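E3 SUMO-protein ligase SIZ2 (Saccharomyces cerevisiae, PDB 6U75) probably acts as an E3 ligase in protein sumoylation, promoting SUMO attachment to substrates such as septins, and may take part in chromosome maintenance. Local coordinates at residues A[223-227]-A[228-232]; A[185-188]-A[189-192]; A[232-235]-A[236-239]; A[214-217]-A[218-222]. All coordinates share one frame; numbering follows the deposited sequence.

Contact 1. Residues A[223-227]-A[228-232]. With ZN (zinc ion), chain C.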
loop_
_atom_site.group_PDB
_atom_site.type_symbol
_atom_site.label_atom_id
_atom_site.label_comp_id
_atom_site.label_asym_id
_atom_site.label_seq_id
_atom_site.Cartn_x
_atom_site.Cartn_y
_atom_site.Cartn_z
ATOM N N THR A 223 -5.728 -0.780 -0.319
ATOM C CA THR A 223 -6.978 -0.564 0.401
ATOM C C THR A 223 -6.731 -0.237 1.868
ATOM O O THR A 223 -7.490 0.534 2.466
ATOM C CB THR A 223 -7.876 -1.798 0.301
ATOM O OG1 THR A 223 -7.379 -2.827 1.166
ATOM C CG2 THR A 223 -7.913 -2.320 -1.125
ATOM N N TRP A 224 -5.682 -0.809 2.453
ATOM C CA TRP A 224 -5.339 -0.599 3.857
ATOM C C TRP A 224 -6.549 -0.830 4.755
ATOM O O TRP A 224 -6.883 -0.022 5.624
ATOM C CB TRP A 224 -4.738 0.789 4.064
ATOM C CG TRP A 224 -3.360 0.864 3.503
ATOM C CD1 TRP A 224 -2.983 1.419 2.317
ATOM C CD2 TRP A 224 -2.172 0.327 4.092
ATOM N NE1 TRP A 224 -1.629 1.273 2.136
ATOM C CE2 TRP A 224 -1.108 0.605 3.212
ATOM C CE3 TRP A 224 -1.902 -0.356 5.281
ATOM C CZ2 TRP A 224 0.203 0.227 3.484
ATOM C CZ3 TRP A 224 -0.601 -0.730 5.550
ATOM C CH2 TRP A 224 0.436 -0.438 4.656
ATOM N N GLN A 225 -7.205 -1.965 4.535
ATOM C CA GLN A 225 -8.303 -2.431 5.367
ATOM C C GLN A 225 -7.935 -3.788 5.944
ATOM O O GLN A 225 -7.401 -4.648 5.236
ATOM C CB GLN A 225 -9.602 -2.537 4.566
ATOM C CG GLN A 225 -10.078 -1.217 3.985
ATOM C CD GLN A 225 -11.273 -1.385 3.068
ATOM O OE1 GLN A 225 -11.925 -2.430 3.065
ATOM N NE2 GLN A 225 -11.561 -0.358 2.276
ATOM N N CYS A 226 -8.210 -3.969 7.228
ATOM C CA CYS A 226 -7.921 -5.235 7.880
ATOM C C CYS A 226 -8.582 -6.376 7.104
ATOM O O CYS A 226 -9.791 -6.318 6.840
ATOM C CB CYS A 226 -8.429 -5.213 9.321
ATOM S SG CYS A 226 -8.164 -6.746 10.237
ATOM N N PRO A 227 -7.836 -7.421 6.723
ATOM C CA PRO A 227 -8.453 -8.533 5.983
ATOM C C PRO A 227 -9.528 -9.278 6.761
ATOM O O PRO A 227 -10.143 -10.197 6.210
ATOM C CB PRO A 227 -7.262 -9.462 5.679
ATOM C CG PRO A 227 -6.045 -8.635 5.881
ATOM C CD PRO A 227 -6.398 -7.650 6.946
ATOM N N ILE A 228 -9.768 -8.926 8.023
ATOM C CA ILE A 228 -10.736 -9.617 8.871
ATOM C C ILE A 228 -11.941 -8.727 9.164
ATOM O O ILE A 228 -13.078 -9.082 8.849
ATOM C CB ILE A 228 -10.071 -10.112 10.175
ATOM C CG1 ILE A 228 -8.879 -11.014 9.837
ATOM C CG2 ILE A 228 -11.082 -10.841 11.052
ATOM C CD1 ILE A 228 -8.091 -11.474 11.039
ATOM N N CYS A 229 -11.710 -7.560 9.765
ATOM C CA CYS A 229 -12.780 -6.646 10.138
ATOM C C CYS A 229 -12.984 -5.512 9.140
ATOM O O CYS A 229 -13.949 -4.753 9.281
ATOM C CB CYS A 229 -12.501 -6.051 11.525
ATOM S SG CYS A 229 -10.969 -5.100 11.638
ATOM N N GLN A 230 -12.109 -5.373 8.147
ATOM C CA GLN A 230 -12.206 -4.362 7.097
ATOM C C GLN A 230 -12.121 -2.936 7.628
ATOM O O GLN A 230 -12.376 -1.986 6.878
ATOM C CB GLN A 230 -13.493 -4.530 6.278
ATOM C CG GLN A 230 -13.311 -5.366 5.024
ATOM C CD GLN A 230 -12.839 -6.771 5.325
ATOM O OE1 GLN A 230 -13.097 -7.309 6.402
ATOM N NE2 GLN A 230 -12.138 -7.377 4.373
ATOM N N HIS A 231 -11.767 -2.751 8.895
ATOM C CA HIS A 231 -11.552 -1.404 9.398
ATOM C C HIS A 231 -10.337 -0.784 8.710
ATOM O O HIS A 231 -9.346 -1.478 8.458
ATOM C CB HIS A 231 -11.340 -1.412 10.912
ATOM C CG HIS A 231 -12.605 -1.294 11.702
ATOM N ND1 HIS A 231 -13.181 -2.366 12.350
ATOM C CD2 HIS A 231 -13.406 -0.230 11.951
ATOM C CE1 HIS A 231 -14.282 -1.968 12.963
ATOM N NE2 HIS A 231 -14.441 -0.676 12.737
ATOM N N PRO A 232 -10.378 0.510 8.388
ATOM C CA PRO A 232 -9.196 1.155 7.797
ATOM C C PRO A 232 -8.082 1.271 8.827
ATOM O O PRO A 232 -8.264 1.861 9.893
ATOM C CB PRO A 232 -9.720 2.529 7.366
ATOM C CG PRO A 232 -10.867 2.791 8.275
ATOM C CD PRO A 232 -11.500 1.454 8.542
HETATM ZN ZN ZN C . -9.025 -6.086 12.301
#
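A zinc knuckle, the tight Cys-Pro-Ile-Cys turn that holds a metal between its two cysteines, brings Cys226 and Cys229 together. Each thiolate binds the zinc ion directly, Cys226 SG and Cys229 SG both lying 2.3 Å from it. They reach it by different rotations: Cys226 SG stands anti to its own amide nitrogen (chi1 179°), whereas Cys229 SG is tucked between backbone N and carbonyl carbon (chi1 61°). The turn then folds its amides onto the first sulfur. Ile228 N donates to Cys226 SG at 3.5 Å, and Cys229 N adds a nearly straight but weak bond to the same atom at 3.7 Å. These N-H groups would be expected to draw off some of the thiolate's negative charge.

In the SP-RING finger the knuckle supplies two of the four ligands, and Cys203 and His205 complete the site. A second shell forms round Cys229 SG, where His231 ND1 approaches at 3.6 Å with the sulfur in the plane of the imidazole, at its edge. The two arms of the turn are tied by backbone bonds. Cys226 N donates to His231 O at 3.0 Å, and Gln230 N returns to Cys226 O at 2.8 Å. Further out, a single bridge pairs Gln225 with Pro232, and the extended Gln225 side chain crosses that of Gln230 at about a right angle, Gln225 OE1 lying 3.8 Å from Gln230 CG. Two residues before Cys226, the ring of Trp224 meets that of Phe214.

Contact 2. Residues A[185-188]-A[189-192]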
loop_
_atom_site.group_PDB
_atom_site.type_symbol
_atom_site.label_atom_id
_atom_site.label_comp_id
_atom_site.label_asym_id
_atom_site.label_seq_id
_atom_site.Cartn_x
_atom_site.Cartn_y
_atom_site.Cartn_z
ATOM N N LEU A 185 -4.898 -20.585 12.817
ATOM C CA LEU A 185 -3.483 -20.312 12.612
ATOM C C LEU A 185 -3.158 -20.014 11.155
ATOM O O LEU A 185 -1.980 -19.847 10.819
ATOM C CB LEU A 185 -2.637 -21.495 13.093
ATOM C CG LEU A 185 -2.808 -21.903 14.557
ATOM C CD1 LEU A 185 -1.788 -22.968 14.933
ATOM C CD2 LEU A 185 -2.693 -20.698 15.478
ATOM N N GLN A 186 -4.166 -19.941 10.292
ATOM C CA GLN A 186 -3.979 -19.701 8.871
ATOM C C GLN A 186 -4.203 -18.230 8.548
ATOM O O GLN A 186 -4.957 -17.530 9.230
ATOM C CB GLN A 186 -4.936 -20.563 8.045
ATOM C CG GLN A 186 -4.892 -22.040 8.391
ATOM C CD GLN A 186 -3.505 -22.632 8.242
ATOM O OE1 GLN A 186 -2.756 -22.740 9.211
ATOM N NE2 GLN A 186 -3.157 -23.019 7.021
ATOM N N CYS A 187 -3.537 -17.772 7.501
ATOM C CA CYS A 187 -3.681 -16.397 7.039
ATOM C C CYS A 187 -4.877 -16.288 6.099
ATOM O O CYS A 187 -5.040 -17.139 5.217
ATOM C CB CYS A 187 -2.420 -15.940 6.322
ATOM S SG CYS A 187 -2.501 -14.268 5.667
ATOM N N PRO A 188 -5.738 -15.279 6.249
ATOM C CA PRO A 188 -6.855 -15.146 5.302
ATOM C C PRO A 188 -6.401 -14.877 3.881
ATOM O O PRO A 188 -7.082 -15.280 2.930
ATOM C CB PRO A 188 -7.662 -13.964 5.863
ATOM C CG PRO A 188 -7.186 -13.777 7.260
ATOM C CD PRO A 188 -5.762 -14.224 7.275
ATOM N N ILE A 189 -5.262 -14.207 3.709
ATOM C CA ILE A 189 -4.809 -13.823 2.376
ATOM C C ILE A 189 -4.103 -14.985 1.690
ATOM O O ILE A 189 -4.437 -15.355 0.558
ATOM C CB ILE A 189 -3.898 -12.584 2.466
ATOM C CG1 ILE A 189 -4.616 -11.449 3.201
ATOM C CG2 ILE A 189 -3.467 -12.135 1.073
ATOM C CD1 ILE A 189 -3.766 -10.211 3.399
ATOM N N SER A 190 -3.119 -15.580 2.363
ATOM C CA SER A 190 -2.299 -16.618 1.756
ATOM C C SER A 190 -2.899 -18.010 1.883
ATOM O O SER A 190 -2.527 -18.901 1.111
ATOM C CB SER A 190 -0.904 -16.618 2.385
ATOM O OG SER A 190 -0.928 -17.164 3.691
ATOM N N CYS A 191 -3.813 -18.220 2.830
ATOM C CA CYS A 191 -4.397 -19.537 3.071
ATOM C C CYS A 191 -3.329 -20.546 3.477
ATOM O O CYS A 191 -3.446 -21.741 3.199
ATOM C CB CYS A 191 -5.163 -20.035 1.843
ATOM S SG CYS A 191 -6.448 -18.898 1.277
ATOM N N THR A 192 -2.276 -20.063 4.130
ATOM C CA THR A 192 -1.195 -20.896 4.627
ATOM C C THR A 192 -0.922 -20.532 6.079
ATOM O O THR A 192 -1.411 -19.523 6.595
ATOM C CB THR A 192 0.082 -20.725 3.790
ATOM O OG1 THR A 192 0.523 -19.363 3.857
ATOM C CG2 THR A 192 -0.172 -21.101 2.339
#
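Cys187 and Ser190 face each other across a knuckle-like turn, Cys-Pro-Ile-Ser, of the SP-RING finger. Its shape is that of a zinc knuckle, but a serine hydroxyl occupies the place of the second cysteine sulfur and no metal is bound here, in keeping with the single zinc site of SP-RING domains. Cys187 projects into the turn with SG anti to its backbone N (chi1 178°), running out alongside the amides that follow. Ser190 turns its hydroxyl inward to the same side, OG sitting between backbone N and carbonyl carbon (chi1 74°), and this sets OG over the Cys187 methylene, 3.3 Å from Cys187 CB. The sulfur is met from the backbone side by two weak donors, Ile189 N at 3.4 Å from Cys187 SG and Ser190 N at 3.6 Å from it, the second bond being the straighter.

Ile189 presents its branch point to the same sulfur, CB lying 3.9 Å from Cys187 SG, while its CD1 end reaches across to Pro227 of the zinc-binding turn. On the arm of Cys187, the Gln186 chain bends at chi2 and lies against the Thr192 backbone. Two main-chain bonds close the turn: Cys191 N reaches Cys187 O at 2.9 Å, and Cys187 N donates to Thr192 O, also at 2.9 Å. Leu185, at the start, is held away from the turn and packs on Ile247 and Ile248 of helix 242-249. The Ser190 hydroxyl is itself engaged, its OG forming a 2.6 Å hydrogen bond with Thr192 OG1.

Contact 3. Residues A[232-235]-A[236-239]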
loop_
_atom_site.group_PDB
_atom_site.type_symbol
_atom_site.label_atom_id
_atom_site.label_comp_id
_atom_site.label_asym_id
_atom_site.label_seq_id
_atom_site.Cartn_x
_atom_site.Cartn_y
_atom_site.Cartn_z
ATOM N N PRO A 232 -10.378 0.510 8.388
ATOM C CA PRO A 232 -9.196 1.155 7.797
ATOM C C PRO A 232 -8.082 1.271 8.827
ATOM O O PRO A 232 -8.264 1.861 9.893
ATOM C CB PRO A 232 -9.720 2.529 7.366
ATOM C CG PRO A 232 -10.867 2.791 8.275
ATOM C CD PRO A 232 -11.500 1.454 8.542
ATOM N N ILE A 233 -6.927 0.692 8.505
ATOM C CA ILE A 233 -5.761 0.732 9.373
ATOM C C ILE A 233 -4.619 1.406 8.622
ATOM O O ILE A 233 -4.718 1.712 7.433
ATOM C CB ILE A 233 -5.345 -0.668 9.862
ATOM C CG1 ILE A 233 -5.108 -1.605 8.675
ATOM C CG2 ILE A 233 -6.407 -1.240 10.786
ATOM C CD1 ILE A 233 -4.578 -2.964 9.074
ATOM N N LYS A 234 -3.525 1.638 9.341
ATOM C CA LYS A 234 -2.354 2.304 8.795
ATOM C C LYS A 234 -1.111 1.496 9.136
ATOM O O LYS A 234 -1.095 0.706 10.083
ATOM C CB LYS A 234 -2.234 3.738 9.328
ATOM C CG LYS A 234 -3.375 4.644 8.876
ATOM C CD LYS A 234 -3.861 5.563 9.987
ATOM C CE LYS A 234 -2.919 6.733 10.210
ATOM N NZ LYS A 234 -3.382 7.603 11.329
ATOM N N PHE A 235 -0.061 1.708 8.340
ATOM C CA PHE A 235 1.143 0.893 8.461
ATOM C C PHE A 235 1.702 0.919 9.879
ATOM O O PHE A 235 2.122 -0.118 10.406
ATOM C CB PHE A 235 2.196 1.373 7.464
ATOM C CG PHE A 235 3.517 0.677 7.597
ATOM C CD1 PHE A 235 3.643 -0.663 7.277
ATOM C CD2 PHE A 235 4.635 1.362 8.040
ATOM C CE1 PHE A 235 4.855 -1.307 7.400
ATOM C CE2 PHE A 235 5.850 0.723 8.164
ATOM C CZ PHE A 235 5.961 -0.614 7.843
ATOM N N ASP A 236 1.715 2.091 10.513
ATOM C CA ASP A 236 2.321 2.220 11.833
ATOM C C ASP A 236 1.496 1.573 12.937
ATOM O O ASP A 236 1.976 1.487 14.072
ATOM C CB ASP A 236 2.549 3.698 12.156
ATOM C CG ASP A 236 3.558 4.346 11.228
ATOM O OD1 ASP A 236 4.516 3.658 10.815
ATOM O OD2 ASP A 236 3.393 5.542 10.909
ATOM N N GLN A 237 0.279 1.116 12.642
ATOM C CA GLN A 237 -0.526 0.408 13.630
ATOM C C GLN A 237 -0.255 -1.089 13.653
ATOM O O GLN A 237 -0.641 -1.758 14.618
ATOM C CB GLN A 237 -2.017 0.639 13.364
ATOM C CG GLN A 237 -2.454 2.088 13.488
ATOM C CD GLN A 237 -3.921 2.282 13.162
ATOM O OE1 GLN A 237 -4.694 1.325 13.127
ATOM N NE2 GLN A 237 -4.311 3.527 12.914
ATOM N N LEU A 238 0.396 -1.626 12.623
ATOM C CA LEU A 238 0.643 -3.060 12.551
ATOM C C LEU A 238 1.633 -3.483 13.628
ATOM O O LEU A 238 2.700 -2.882 13.777
ATOM C CB LEU A 238 1.181 -3.434 11.171
ATOM C CG LEU A 238 0.273 -3.106 9.984
ATOM C CD1 LEU A 238 0.986 -3.384 8.672
ATOM C CD2 LEU A 238 -1.022 -3.894 10.067
ATOM N N LYS A 239 1.274 -4.522 14.380
ATOM C CA LYS A 239 2.159 -5.086 15.388
ATOM C C LYS A 239 1.910 -6.584 15.478
ATOM O O LYS A 239 0.818 -7.066 15.163
ATOM C CB LYS A 239 1.953 -4.419 16.755
ATOM C CG LYS A 239 2.121 -2.906 16.723
ATOM C CD LYS A 239 2.262 -2.299 18.112
ATOM C CE LYS A 239 1.021 -2.519 18.959
ATOM N NZ LYS A 239 0.652 -1.292 19.723
#
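With CG1 set between its backbone N and carbonyl carbon (chi1 56°), Ile233 sends CD1 across to Leu238, where it meets CD2 at 3.8 Å. The two residues are joined through a short 3-10 turn of the SP-RING finger, whose i to i+3 bonds bring Leu238 back to Phe235: Gln237 N donates to Lys234 O at 2.9 Å and Leu238 N to Phe235 O at 3.2 Å. Phe235, its CG anti to the backbone N (chi1 175°), throws its ring out to the other flank of Leu238, so that CD1 of the ring comes 4.1 Å from Leu238 CD1. The two branches of one leucine are thereby divided between an isoleucine and a phenylalanine, each crossing it at about a right angle.

Phe235 and Leu238 both pack on Ile149 of helix 142-150, and Arg152 joins the turn to the same region: it bonds Phe235 O and Leu238 O and makes a cation-pi contact with the Phe235 ring. The carboxylate of Asp236 lies obliquely by that ring, the two planes 56° apart.

On the more exposed flank the extended Gln237 chain reaches back alongside Ile233 and Lys234. Its amide spans the two, OE1 toward Ile233 CG2 at 3.9 Å and NE2 toward Lys234 CD at 3.6 Å.

Contact 4. Residues A[214-217]-A[218-222]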
loop_
_atom_site.group_PDB
_atom_site.type_symbol
_atom_site.label_atom_id
_atom_site.label_comp_id
_atom_site.label_asym_id
_atom_site.label_seq_id
_atom_site.Cartn_x
_atom_site.Cartn_y
_atom_site.Cartn_z
ATOM N N PHE A 214 0.104 -9.414 3.965
ATOM C CA PHE A 214 -0.673 -8.180 3.957
ATOM C C PHE A 214 0.075 -7.074 3.220
ATOM O O PHE A 214 -0.500 -6.372 2.382
ATOM C CB PHE A 214 -0.993 -7.752 5.387
ATOM C CG PHE A 214 -1.712 -6.436 5.479
ATOM C CD1 PHE A 214 -3.075 -6.358 5.251
ATOM C CD2 PHE A 214 -1.025 -5.277 5.797
ATOM C CE1 PHE A 214 -3.739 -5.149 5.335
ATOM C CE2 PHE A 214 -1.683 -4.065 5.883
ATOM C CZ PHE A 214 -3.042 -4.002 5.652
ATOM N N LEU A 215 1.365 -6.906 3.521
ATOM C CA LEU A 215 2.155 -5.888 2.836
ATOM C C LEU A 215 2.293 -6.194 1.351
ATOM O O LEU A 215 2.349 -5.272 0.529
ATOM C CB LEU A 215 3.536 -5.770 3.482
ATOM C CG LEU A 215 3.565 -5.207 4.904
ATOM C CD1 LEU A 215 4.945 -5.376 5.514
ATOM C CD2 LEU A 215 3.153 -3.743 4.912
ATOM N N HIS A 216 2.357 -7.477 0.989
ATOM C CA HIS A 216 2.390 -7.847 -0.421
ATOM C C HIS A 216 1.086 -7.473 -1.115
ATOM O O HIS A 216 1.097 -6.954 -2.237
ATOM C CB HIS A 216 2.663 -9.345 -0.552
ATOM C CG HIS A 216 2.593 -9.858 -1.957
ATOM N ND1 HIS A 216 3.631 -9.724 -2.853
ATOM C CD2 HIS A 216 1.609 -10.517 -2.616
ATOM C CE1 HIS A 216 3.288 -10.272 -4.006
ATOM N NE2 HIS A 216 2.068 -10.762 -3.888
ATOM N N SER A 217 -0.046 -7.727 -0.457
ATOM C CA SER A 217 -1.339 -7.352 -1.019
ATOM C C SER A 217 -1.451 -5.841 -1.180
ATOM O O SER A 217 -1.881 -5.344 -2.228
ATOM C CB SER A 217 -2.461 -7.883 -0.126
ATOM O OG SER A 217 -3.716 -7.345 -0.505
ATOM N N GLN A 218 -1.066 -5.090 -0.145
ATOM C CA GLN A 218 -1.221 -3.639 -0.188
ATOM C C GLN A 218 -0.280 -2.997 -1.199
ATOM O O GLN A 218 -0.579 -1.917 -1.721
ATOM C CB GLN A 218 -0.987 -3.046 1.201
ATOM C CG GLN A 218 -1.981 -3.513 2.251
ATOM C CD GLN A 218 -3.394 -3.050 1.961
ATOM O OE1 GLN A 218 -3.604 -2.027 1.309
ATOM N NE2 GLN A 218 -4.375 -3.805 2.443
ATOM N N SER A 219 0.855 -3.635 -1.490
ATOM C CA SER A 219 1.787 -3.081 -2.462
ATOM C C SER A 219 1.201 -3.023 -3.866
ATOM O O SER A 219 1.774 -2.350 -4.730
ATOM C CB SER A 219 3.080 -3.898 -2.481
ATOM O OG SER A 219 2.854 -5.203 -2.986
ATOM N N GLN A 220 0.080 -3.703 -4.111
ATOM C CA GLN A 220 -0.564 -3.714 -5.415
ATOM C C GLN A 220 -2.024 -3.287 -5.383
ATOM O O GLN A 220 -2.573 -2.966 -6.444
ATOM C CB GLN A 220 -0.467 -5.113 -6.046
ATOM C CG GLN A 220 -0.948 -6.243 -5.150
ATOM C CD GLN A 220 -0.401 -7.592 -5.571
ATOM O OE1 GLN A 220 0.552 -7.673 -6.348
ATOM N NE2 GLN A 220 -0.998 -8.661 -5.059
ATOM N N VAL A 221 -2.663 -3.270 -4.218
ATOM C CA VAL A 221 -4.023 -2.752 -4.077
ATOM C C VAL A 221 -4.109 -2.015 -2.743
ATOM O O VAL A 221 -4.537 -2.601 -1.739
ATOM C CB VAL A 221 -5.068 -3.875 -4.165
ATOM C CG1 VAL A 221 -6.471 -3.288 -4.251
ATOM C CG2 VAL A 221 -4.795 -4.772 -5.364
ATOM N N PRO A 222 -3.716 -0.738 -2.683
ATOM C CA PRO A 222 -3.662 -0.041 -1.389
ATOM C C PRO A 222 -5.028 0.257 -0.786
ATOM O O PRO A 222 -5.447 1.417 -0.729
ATOM C CB PRO A 222 -2.907 1.255 -1.722
ATOM C CG PRO A 222 -2.215 0.989 -3.018
ATOM C CD PRO A 222 -3.110 0.060 -3.761
#
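The carbonyl oxygen of Ser217 is gripped by two backbone amides at the end of helix 211-218. Val221 N approaches it in the carbonyl plane at 3.0 Å, whereas Gln220 N comes from above that plane, 3.2 Å from Ser217 O. One acceptor thus serves both an i+3 and an i+4 donor as the chain leaves the helix of the SP-RING finger. The preceding bonds are still helical: Gln218 N donates to Phe214 O at 2.9 Å and Ser219 N to Leu215 O at 3.0 Å.

Side chains add to this pattern. Ser219 folds OG back between its backbone N and carbonyl carbon (chi1 67°) and donates to His216 O at 2.6 Å, capturing a carbonyl one turn earlier. With CG beside its backbone N (chi1 -63°), Gln218 lays that methylene over one face of the Phe214 ring, a CH-pi contact with CG 3.8 Å from the centroid and displaced toward the rim. Gln220 runs out beside the imidazole of His216, the amide and ring planes 62° apart.

Phe214, which takes the Gln218 methylene on one face, also meets the ring of Phe209, while Leu215 packs on the apolar Leu145 and Ile149 of helix 142-150. The carbonyls of four successive residues, Phe214 to Ser217, each have a donor within residues 218-221, so the last turn of the helix finds its hydrogen-bond partners in the segment that follows it.

Contacts 1 and 2 are two knuckle-like turns of one SP-RING finger, the first closed on zinc through sulfur, the second metal-free and closed by main-chain bonds, with a serine hydroxyl where contact 1 has its second sulfur; they touch where Pro227 CG packs on Ile189 CD1. Contact 1 lies largely at the surface, the other three being partly buried. Contacts 3 and 4 rest on the same helix 142-150, and Phe214 of contact 4 packs against Ile233 and Leu238 of contact 3 as well as Trp224 of contact 1 and Ile189 of contact 2. Contact 3 continues from contact 1 through Pro232, exchanging metal ligation for apolar packing, whereas contact 4 relies chiefly on backbone carbonyls at a helix end.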